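Local atomic coordinates of putative methyl-accepting chemotaxis signal transduction protein (PDB entry 6W3S), a protein that probably acts as a chemotaxis receptor that senses small ligands, such as the leucine bound here, through a Cache-type sensor region. Residues Ala78-Leu83 with Thr134-Tyr139; Ile141-Ala146 with Val159-Glu164; Gly175-Phe180 with Ala238-Ser243. All coordinates share one frame; numbering follows the deposited sequence.

Contact 1: residues Ala78-Leu83 with Thr134-Tyr139. With LEU (leucine), chain C.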
loop_
_atom_site.group_PDB
_atom_site.type_symbol
_atom_site.label_atom_id
_atom_site.label_comp_id
_atom_site.label_asym_id
_atom_site.label_seq_id
_atom_site.Cartn_x
_atom_site.Cartn_y
_atom_site.Cartn_z
ATOM N N ALA A 78 -3.208 10.411 -8.781
ATOM C CA ALA A 78 -1.888 9.970 -8.338
ATOM C C ALA A 78 -0.959 11.170 -8.153
ATOM O O ALA A 78 -1.212 12.245 -8.656
ATOM C CB ALA A 78 -1.276 9.020 -9.352
ATOM N N LEU A 79 0.103 10.982 -7.396
ATOM C CA LEU A 79 1.074 12.035 -7.144
ATOM C C LEU A 79 2.018 12.204 -8.341
ATOM O O LEU A 79 2.229 13.315 -8.796
ATOM C CB LEU A 79 1.860 11.726 -5.876
ATOM C CG LEU A 79 2.618 12.954 -5.401
ATOM C CD1 LEU A 79 1.695 14.105 -4.930
ATOM C CD2 LEU A 79 3.565 12.568 -4.275
ATOM N N ASN A 80 2.537 11.092 -8.867
ATOM C CA ASN A 80 3.454 11.096 -10.006
ATOM C C ASN A 80 3.153 9.850 -10.817
ATOM O O ASN A 80 2.832 8.792 -10.243
ATOM C CB ASN A 80 4.909 10.979 -9.591
ATOM C CG ASN A 80 5.353 12.119 -8.715
ATOM O OD1 ASN A 80 5.398 13.271 -9.151
ATOM N ND2 ASN A 80 5.817 11.770 -7.513
ATOM N N VAL A 81 3.267 9.974 -12.144
ATOM C CA VAL A 81 3.202 8.820 -13.032
ATOM C C VAL A 81 4.334 9.033 -14.046
ATOM O O VAL A 81 4.468 10.126 -14.584
ATOM C CB VAL A 81 1.825 8.686 -13.717
ATOM C CG1 VAL A 81 1.808 7.564 -14.741
ATOM C CG2 VAL A 81 0.670 8.568 -12.726
ATOM N N TYR A 82 5.102 7.977 -14.330
ATOM C CA TYR A 82 6.346 8.196 -15.049
ATOM C C TYR A 82 6.799 6.927 -15.769
ATOM O O TYR A 82 6.421 5.816 -15.405
ATOM C CB TYR A 82 7.461 8.743 -14.080
ATOM C CG TYR A 82 7.590 8.013 -12.747
ATOM C CD1 TYR A 82 6.834 8.438 -11.650
ATOM C CD2 TYR A 82 8.433 6.932 -12.560
ATOM C CE1 TYR A 82 6.929 7.807 -10.423
ATOM C CE2 TYR A 82 8.547 6.281 -11.347
ATOM C CZ TYR A 82 7.797 6.748 -10.256
ATOM O OH TYR A 82 7.944 6.113 -9.052
ATOM N N LEU A 83 7.712 7.138 -16.730
ATOM C CA LEU A 83 8.312 6.061 -17.496
ATOM C C LEU A 83 9.807 6.244 -17.539
ATOM O O LEU A 83 10.303 7.236 -18.112
ATOM C CB LEU A 83 7.713 5.991 -18.906
ATOM C CG LEU A 83 8.251 4.887 -19.811
ATOM C CD1 LEU A 83 7.876 3.516 -19.266
ATOM C CD2 LEU A 83 7.804 5.058 -21.249
ATOM N N THR A 134 11.201 11.560 -4.039
ATOM C CA THR A 134 12.183 12.601 -4.284
ATOM C C THR A 134 11.661 13.815 -5.072
ATOM O O THR A 134 12.242 14.921 -4.996
ATOM C CB THR A 134 13.443 12.005 -4.923
ATOM O OG1 THR A 134 13.189 11.451 -6.206
ATOM C CG2 THR A 134 14.058 11.000 -4.068
ATOM N N VAL A 135 10.565 13.630 -5.811
ATOM C CA VAL A 135 10.053 14.719 -6.640
ATOM C C VAL A 135 9.242 15.735 -5.821
ATOM O O VAL A 135 9.521 16.931 -5.788
ATOM C CB VAL A 135 9.233 14.174 -7.840
ATOM C CG1 VAL A 135 8.648 15.321 -8.657
ATOM C CG2 VAL A 135 10.090 13.278 -8.728
ATOM N N LEU A 136 8.248 15.222 -5.120
ATOM C CA LEU A 136 7.321 16.065 -4.396
ATOM C C LEU A 136 7.427 15.941 -2.882
ATOM O O LEU A 136 6.689 16.600 -2.152
ATOM C CB LEU A 136 5.888 15.881 -4.888
ATOM C CG LEU A 136 5.596 16.398 -6.308
ATOM C CD1 LEU A 136 4.249 15.979 -6.880
ATOM C CD2 LEU A 136 5.663 17.909 -6.383
ATOM N N LYS A 137 8.306 15.072 -2.396
ATOM C CA LYS A 137 8.642 15.067 -0.974
ATOM C C LYS A 137 7.398 14.742 -0.123
ATOM O O LYS A 137 7.114 15.347 0.915
ATOM C CB LYS A 137 9.307 16.369 -0.543
ATOM C CG LYS A 137 10.534 16.749 -1.356
ATOM C CD LYS A 137 11.644 15.732 -1.215
ATOM C CE LYS A 137 12.915 16.272 -1.858
ATOM N NZ LYS A 137 13.998 15.257 -1.708
ATOM N N GLN A 138 6.628 13.779 -0.623
ATOM C CA GLN A 138 5.549 13.135 0.143
ATOM C C GLN A 138 5.811 11.644 0.224
ATOM O O GLN A 138 6.457 11.079 -0.656
ATOM C CB GLN A 138 4.196 13.366 -0.528
ATOM C CG GLN A 138 3.813 14.830 -0.539
ATOM C CD GLN A 138 2.445 15.067 -1.115
ATOM O OE1 GLN A 138 1.536 14.266 -0.915
ATOM N NE2 GLN A 138 2.305 16.150 -1.865
ATOM N N TYR A 139 5.303 10.995 1.265
ATOM C CA TYR A 139 5.439 9.553 1.393
ATOM C C TYR A 139 4.465 8.893 0.409
ATOM O O TYR A 139 3.262 9.244 0.358
ATOM C CB TYR A 139 5.188 9.109 2.826
ATOM C CG TYR A 139 6.314 9.487 3.729
ATOM C CD1 TYR A 139 7.414 8.670 3.838
ATOM C CD2 TYR A 139 6.320 10.704 4.406
ATOM C CE1 TYR A 139 8.513 9.051 4.584
ATOM C CE2 TYR A 139 7.419 11.102 5.141
ATOM C CZ TYR A 139 8.501 10.286 5.239
ATOM O OH TYR A 139 9.598 10.735 5.948
HETATM N N LEU C . 8.943 8.485 -6.397
HETATM C CA LEU C . 10.040 8.176 -7.354
HETATM C C LEU C . 11.322 8.149 -6.516
HETATM O O LEU C . 11.455 8.929 -5.551
HETATM C CB LEU C . 10.058 9.238 -8.442
HETATM C CG LEU C . 10.972 8.986 -9.668
HETATM C CD1 LEU C . 10.450 9.765 -10.873
HETATM C CD2 LEU C . 12.415 9.414 -9.356
HETATM O OXT LEU C . 12.249 7.386 -6.862
#

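Contact 2: residues Ile141-Ala146 with Val159-Glu164. With LEU (leucine), chain C.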
loop_
_atom_site.group_PDB
_atom_site.type_symbol
_atom_site.label_atom_id
_atom_site.label_comp_id
_atom_site.label_asym_id
_atom_site.label_seq_id
_atom_site.Cartn_x
_atom_site.Cartn_y
_atom_site.Cartn_z
ATOM N N ILE A 141 3.531 5.040 -1.916
ATOM C CA ILE A 141 3.702 3.657 -2.298
ATOM C C ILE A 141 3.778 3.693 -3.814
ATOM O O ILE A 141 2.947 4.324 -4.473
ATOM C CB ILE A 141 2.542 2.776 -1.808
ATOM C CG1 ILE A 141 2.529 2.744 -0.291
ATOM C CG2 ILE A 141 2.584 1.413 -2.442
ATOM C CD1 ILE A 141 1.212 2.298 0.307
ATOM N N THR A 142 4.821 3.066 -4.344
ATOM C CA THR A 142 5.025 3.033 -5.796
ATOM C C THR A 142 4.690 1.652 -6.343
ATOM O O THR A 142 5.097 0.611 -5.796
ATOM C CB THR A 142 6.480 3.444 -6.159
ATOM O OG1 THR A 142 6.721 4.781 -5.703
ATOM C CG2 THR A 142 6.748 3.310 -7.679
ATOM N N TYR A 143 3.959 1.662 -7.459
ATOM C CA TYR A 143 3.656 0.474 -8.254
ATOM C C TYR A 143 4.475 0.631 -9.515
ATOM O O TYR A 143 4.305 1.616 -10.234
ATOM C CB TYR A 143 2.160 0.460 -8.566
ATOM C CG TYR A 143 1.284 0.430 -7.355
ATOM C CD1 TYR A 143 1.032 1.601 -6.656
ATOM C CD2 TYR A 143 0.835 -0.771 -6.808
ATOM C CE1 TYR A 143 0.322 1.590 -5.457
ATOM C CE2 TYR A 143 0.162 -0.797 -5.605
ATOM C CZ TYR A 143 -0.090 0.398 -4.937
ATOM O OH TYR A 143 -0.851 0.385 -3.781
ATOM N N SER A 144 5.332 -0.339 -9.811
ATOM C CA SER A 144 6.145 -0.287 -11.019
ATOM C C SER A 144 6.002 -1.517 -11.878
ATOM O O SER A 144 5.671 -2.591 -11.373
ATOM C CB SER A 144 7.599 0.030 -10.719
ATOM O OG SER A 144 8.196 -0.985 -9.914
ATOM N N LYS A 145 6.261 -1.349 -13.166
ATOM C CA LYS A 145 6.079 -2.445 -14.106
ATOM C C LYS A 145 6.993 -2.202 -15.296
ATOM O O LYS A 145 6.938 -1.141 -15.948
ATOM C CB LYS A 145 4.610 -2.488 -14.544
ATOM C CG LYS A 145 4.241 -3.633 -15.438
ATOM C CD LYS A 145 4.346 -4.968 -14.724
ATOM C CE LYS A 145 3.428 -6.055 -15.293
ATOM N NZ LYS A 145 3.997 -6.544 -16.580
ATOM N N ALA A 146 7.810 -3.211 -15.606
ATOM C CA ALA A 146 8.592 -3.183 -16.815
ATOM C C ALA A 146 7.671 -3.426 -18.005
ATOM O O ALA A 146 6.934 -4.403 -18.045
ATOM C CB ALA A 146 9.692 -4.213 -16.773
ATOM N N VAL A 159 4.049 4.419 -10.769
ATOM C CA VAL A 159 2.862 5.129 -10.306
ATOM C C VAL A 159 3.007 5.325 -8.799
ATOM O O VAL A 159 3.149 4.362 -8.048
ATOM C CB VAL A 159 1.580 4.296 -10.614
ATOM C CG1 VAL A 159 0.341 4.986 -9.998
ATOM C CG2 VAL A 159 1.386 4.109 -12.092
ATOM N N ASP A 160 3.014 6.603 -8.368
ATOM C CA ASP A 160 3.155 6.928 -6.959
ATOM C C ASP A 160 1.804 7.353 -6.394
ATOM O O ASP A 160 1.214 8.349 -6.833
ATOM C CB ASP A 160 4.114 8.104 -6.753
ATOM C CG ASP A 160 5.546 7.843 -7.135
ATOM O OD1 ASP A 160 5.951 6.676 -7.345
ATOM O OD2 ASP A 160 6.302 8.848 -7.188
ATOM N N ILE A 161 1.364 6.630 -5.372
ATOM C CA ILE A 161 0.146 6.942 -4.665
ATOM C C ILE A 161 0.524 7.360 -3.240
ATOM O O ILE A 161 1.266 6.650 -2.580
ATOM C CB ILE A 161 -0.805 5.714 -4.621
ATOM C CG1 ILE A 161 -1.083 5.139 -6.024
ATOM C CG2 ILE A 161 -2.094 6.042 -3.870
ATOM C CD1 ILE A 161 -1.765 6.080 -6.981
ATOM N N PRO A 162 -0.000 8.518 -2.753
ATOM C CA PRO A 162 0.340 8.859 -1.381
ATOM C C PRO A 162 -0.020 7.780 -0.359
ATOM O O PRO A 162 -1.116 7.237 -0.388
ATOM C CB PRO A 162 -0.512 10.095 -1.112
ATOM C CG PRO A 162 -0.694 10.721 -2.471
ATOM C CD PRO A 162 -0.844 9.539 -3.387
ATOM N N SER A 163 0.926 7.424 0.502
ATOM C CA SER A 163 0.613 6.440 1.510
ATOM C C SER A 163 -0.492 6.895 2.427
ATOM O O SER A 163 -1.221 6.050 2.977
ATOM C CB SER A 163 1.882 6.014 2.243
ATOM O OG SER A 163 2.575 7.137 2.700
ATOM N N GLU A 164 -0.612 8.208 2.610
ATOM C CA GLU A 164 -1.693 8.760 3.447
ATOM C C GLU A 164 -3.064 8.269 2.915
ATOM O O GLU A 164 -4.029 8.154 3.688
ATOM C CB GLU A 164 -1.640 10.292 3.434
ATOM C CG GLU A 164 -2.679 10.930 4.343
ATOM C CD GLU A 164 -2.722 12.427 4.255
ATOM O OE1 GLU A 164 -1.692 13.007 3.883
ATOM O OE2 GLU A 164 -3.737 13.015 4.702
HETATM N N LEU C . 8.943 8.485 -6.397
HETATM C CA LEU C . 10.040 8.176 -7.354
HETATM C C LEU C . 11.322 8.149 -6.516
HETATM O O LEU C . 11.455 8.929 -5.551
HETATM C CB LEU C . 10.058 9.238 -8.442
HETATM C CG LEU C . 10.972 8.986 -9.668
HETATM C CD1 LEU C . 10.450 9.765 -10.873
HETATM C CD2 LEU C . 12.415 9.414 -9.356
HETATM O OXT LEU C . 12.249 7.386 -6.862
#

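Contact 3: residues Gly175-Phe180 with Ala238-Ser243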
loop_
_atom_site.group_PDB
_atom_site.type_symbol
_atom_site.label_atom_id
_atom_site.label_comp_id
_atom_site.label_asym_id
_atom_site.label_seq_id
_atom_site.Cartn_x
_atom_site.Cartn_y
_atom_site.Cartn_z
ATOM N N GLY A 175 -14.230 -0.515 14.171
ATOM C CA GLY A 175 -13.391 -1.249 15.054
ATOM C C GLY A 175 -12.064 -0.582 15.392
ATOM O O GLY A 175 -11.515 0.212 14.631
ATOM N N ASN A 176 -11.458 -1.087 16.451
ATOM C CA ASN A 176 -10.152 -0.618 16.911
ATOM C C ASN A 176 -9.098 -1.434 16.159
ATOM O O ASN A 176 -8.344 -2.232 16.733
ATOM C CB ASN A 176 -9.993 -0.806 18.426
ATOM C CG ASN A 176 -8.670 -0.300 18.932
ATOM O OD1 ASN A 176 -8.204 0.756 18.513
ATOM N ND2 ASN A 176 -8.067 -1.033 19.817
ATOM N N THR A 177 -9.015 -1.129 14.869
ATOM C CA THR A 177 -8.122 -1.820 13.966
ATOM C C THR A 177 -6.922 -0.932 13.641
ATOM O O THR A 177 -6.970 0.288 13.720
ATOM C CB THR A 177 -8.838 -2.246 12.642
ATOM O OG1 THR A 177 -9.326 -1.100 11.970
ATOM C CG2 THR A 177 -9.897 -3.293 12.895
ATOM N N PHE A 178 -5.825 -1.584 13.284
ATOM C CA PHE A 178 -4.558 -0.902 13.056
ATOM C C PHE A 178 -3.669 -1.786 12.200
ATOM O O PHE A 178 -3.908 -2.973 12.085
ATOM C CB PHE A 178 -3.902 -0.391 14.338
ATOM C CG PHE A 178 -3.810 -1.388 15.454
ATOM C CD1 PHE A 178 -4.926 -1.638 16.260
ATOM C CD2 PHE A 178 -2.599 -2.002 15.767
ATOM C CE1 PHE A 178 -4.819 -2.506 17.302
ATOM C CE2 PHE A 178 -2.508 -2.876 16.839
ATOM C CZ PHE A 178 -3.618 -3.093 17.628
ATOM N N LEU A 179 -2.681 -1.162 11.570
ATOM C CA LEU A 179 -1.825 -1.817 10.615
ATOM C C LEU A 179 -0.383 -1.490 10.934
ATOM O O LEU A 179 -0.042 -0.326 11.179
ATOM C CB LEU A 179 -2.190 -1.273 9.232
ATOM C CG LEU A 179 -1.850 -2.038 8.000
ATOM C CD1 LEU A 179 -2.642 -3.332 8.028
ATOM C CD2 LEU A 179 -2.197 -1.209 6.780
ATOM N N PHE A 180 0.444 -2.528 10.985
ATOM C CA PHE A 180 1.899 -2.408 11.012
ATOM C C PHE A 180 2.495 -2.627 9.629
ATOM O O PHE A 180 2.016 -3.464 8.877
ATOM C CB PHE A 180 2.506 -3.469 11.950
ATOM C CG PHE A 180 2.032 -3.361 13.377
ATOM C CD1 PHE A 180 2.678 -2.526 14.272
ATOM C CD2 PHE A 180 0.945 -4.081 13.831
ATOM C CE1 PHE A 180 2.255 -2.400 15.583
ATOM C CE2 PHE A 180 0.537 -3.980 15.127
ATOM C CZ PHE A 180 1.199 -3.169 16.021
ATOM N N ALA A 238 -2.207 -6.624 10.109
ATOM C CA ALA A 238 -3.408 -5.961 10.588
ATOM C C ALA A 238 -3.860 -6.573 11.901
ATOM O O ALA A 238 -3.871 -7.786 12.026
ATOM C CB ALA A 238 -4.529 -6.121 9.572
ATOM N N CYS A 239 -4.289 -5.733 12.839
ATOM C CA CYS A 239 -4.732 -6.191 14.163
ATOM C C CYS A 239 -5.995 -5.470 14.579
ATOM O O CYS A 239 -6.325 -4.369 14.099
ATOM C CB CYS A 239 -3.658 -5.881 15.229
ATOM S SG CYS A 239 -2.067 -6.729 14.968
ATOM N N ILE A 240 -6.693 -6.131 15.493
ATOM C CA ILE A 240 -7.804 -5.508 16.234
ATOM C C ILE A 240 -7.682 -5.902 17.697
ATOM O O ILE A 240 -7.194 -7.007 17.989
ATOM C CB ILE A 240 -9.156 -5.997 15.655
ATOM C CG1 ILE A 240 -10.332 -5.169 16.190
ATOM C CG2 ILE A 240 -9.348 -7.484 15.870
ATOM C CD1 ILE A 240 -11.657 -5.372 15.445
ATOM N N THR A 241 -7.983 -4.969 18.597
ATOM C CA THR A 241 -8.055 -5.308 20.014
ATOM C C THR A 241 -9.269 -4.649 20.657
ATOM O O THR A 241 -9.749 -3.611 20.163
ATOM C CB THR A 241 -6.797 -4.939 20.802
ATOM O OG1 THR A 241 -6.743 -3.514 20.968
ATOM C CG2 THR A 241 -5.556 -5.423 20.107
ATOM N N GLU A 242 -9.699 -5.218 21.785
ATOM C CA GLU A 242 -10.776 -4.645 22.585
ATOM C C GLU A 242 -10.559 -5.019 24.025
ATOM O O GLU A 242 -9.807 -5.924 24.357
ATOM C CB GLU A 242 -12.156 -5.127 22.122
ATOM C CG GLU A 242 -12.346 -6.611 22.347
ATOM C CD GLU A 242 -13.697 -7.172 21.908
ATOM O OE1 GLU A 242 -14.613 -6.413 21.549
ATOM O OE2 GLU A 242 -13.803 -8.423 22.056
ATOM N N SER A 243 -11.293 -4.342 24.906
ATOM C CA SER A 243 -11.337 -4.736 26.304
ATOM C C SER A 243 -12.042 -6.079 26.400
ATOM O O SER A 243 -12.998 -6.334 25.666
ATOM C CB SER A 243 -12.128 -3.695 27.081
ATOM O OG SER A 243 -12.337 -4.150 28.402
#

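Contact 1: residues Ala78-Leu83 with Thr134-Tyr139
In the wall of the leucine-binding pocket of a Cache-type sensor domain, Leu-79, just before strand 80-84, and Asn-80, its first residue, meet Val-135, Leu-136 and Gln-138 of the loop that leads into strand 139-149. No hydrogen bond joins the two segments; the contact is van der Waals packing of side chains. CD1 of Leu-79 reaches CD1 of Leu-136 at 3.7 Å, while its other methyl, CD2, leans on CB of Gln-138 at 3.9 Å. The extended Gln-138 chain runs on past this leucine, bringing its amide end beside CD1. ND2 of Asn-80 donates to the carboxylates of Asp-160 and Asp-133, consistent with an amide turned so that OD1 faces CD1 of Leu-136 at 3.7 Å, a buried oxygen without a polar partner. Both segments also face the ligand. Thr-134 N donates to the leucine carboxylate oxygen O at 3.0 Å in a nearly straight bond (176°). Tyr-82 lends a ring face, with the ligand methyl CD1 standing 3.7 Å above the plane over its centre. The Tyr-82 chi1 of 46° sets CG between backbone N and carbonyl carbon, and the ring lies along the ligand side chain. CG2 of Val-135 adds a looser touch, 4.1 Å from ligand CB. In this Cache (PDC) sensor pocket, strand and loop line the ligand from two segments, with Trp-115, Tyr-131, Asp-133 and Asp-160 completing the site.

Contact 2: residues Ile141-Ala146 with Val159-Glu164
Val-159 opens the pairing, facing Tyr-143 as a hydrogen-bonded antiparallel pair in the hairpin of strands 139-149 and 152-162. Its N donates to Tyr-143 O, and its O accepts from Tyr-143 N at 2.9 Å. The same oxygen lies near the plane of the Tyr-143 ring, at its edge, and also receives a CA-H...O contact from Thr-142 CA at 3.2 Å. Next comes Asp-160, in a non-hydrogen-bonded pair with Thr-142, so here the side chains make the polar link. They lie side by side, pointing the same way, and Thr-142 OG1 donates to Asp-160 OD1 over 2.6 Å. The Thr-142 chi1 of -61° brings OG1 onto the Asp-160 side, where it meets the oxygen from above the carboxylate, 48° out of plane; OG1 is also hydrogen-bonded to Tyr-131 OH. Tyr-82 OH bonds to OD1 too. The other oxygen, OD2, accepts the ammonium nitrogen N of the bound leucine at 2.8 Å, and also Asn-80 ND2. Ile-161 returns to the backbone pattern, exchanging two N-to-O hydrogen bonds with Ile-141, both 2.9 Å. Its CG1 approaches CE1 of Tyr-143 obliquely at 3.9 Å, on the face that Phe-32 of helix 4-48 covers. Ser-163, after the strand, only brushes Ile-141 CG1 with its CB, 4.2 Å away. Chemically, the two hydroxyls and the Asn-80 amide probably hold the carboxylate's rotation and help stabilise its negative charge, while OD2 meets the positively charged amino group of the ligand, where Asp-133 is the second acid.

Contact 3: residues Gly175-Phe180 with Ala238-Ser243
Phe-178 and Cys-239 exchange two backbone hydrogen bonds as an antiparallel hydrogen-bonded pair: Phe-178 N reaches Cys-239 O, and Cys-239 N reaches Phe-178 O, both at 2.9 Å. A side-chain bond follows near the start of strand 177-180. Asn-176 ND2 donates to Thr-241 O at 3.1 Å; the acceptor lies in the amide plane of the asparagine, whereas the donor stands 46° above the plane of the carbonyl. The Asn-176 chi1 of -179°, with CG opposite the backbone N, swings the amide across to the other strand. Beside it, Thr-241 N makes only a weak bond to Asn-176 O, where the residue forms an inverse gamma turn and the regular pairing fades. Outward from the backbone, one face of the sheet gathers around Cys-239, whose SG is joined to Cys-230 in a disulfide. CB of Cys-239 sits over one face of the Phe-178 ring, a CH-pi contact 3.9 Å from the centroid and displaced toward the rim. The sulfur lies obliquely to the Phe-178 ring and at the in-plane edge of Phe-180, SG 3.8 Å from CE2. Thr-241 CG2 comes to the edge of the Phe-178 ring at CZ, 3.9 Å away. On the other face the packing is aliphatic: Leu-179 CD1 rests on Ala-238 CB at 3.7 Å, and Thr-177 CG2 meets Ile-240 CD1 at the same separation. Leu-179 and Ile-240 carry this face onto the long helix 4-48. Strand 186-189 flanks strand 177-180, touching Phe-178 with Ile-186, while strand 224-233 borders strand 236-243 and supplies both Cys-230 and Arg-226, a partner of Thr-241 OG1.

Overall arrangement
Contacts 1 and 2 belong to one ligand-bearing module: strands 80-84 and 152-162 are neighbours in its six-stranded sheet, and both contacts touch the bound leucine. Contact 3 lies in the separate five-stranded sheet, its centre about 30 Å from that of contact 1 and about 25 Å from that of contact 2; helix 163-172 leads the chain across. Contact 1, partly buried, joins strand to loop without a hydrogen bond between its segments. Contacts 2 and 3 are buried antiparallel pairings packed against helix 4-48. They differ in their other face, polar and ligand-binding in contact 2, aromatic with a disulfide sulfur in contact 3.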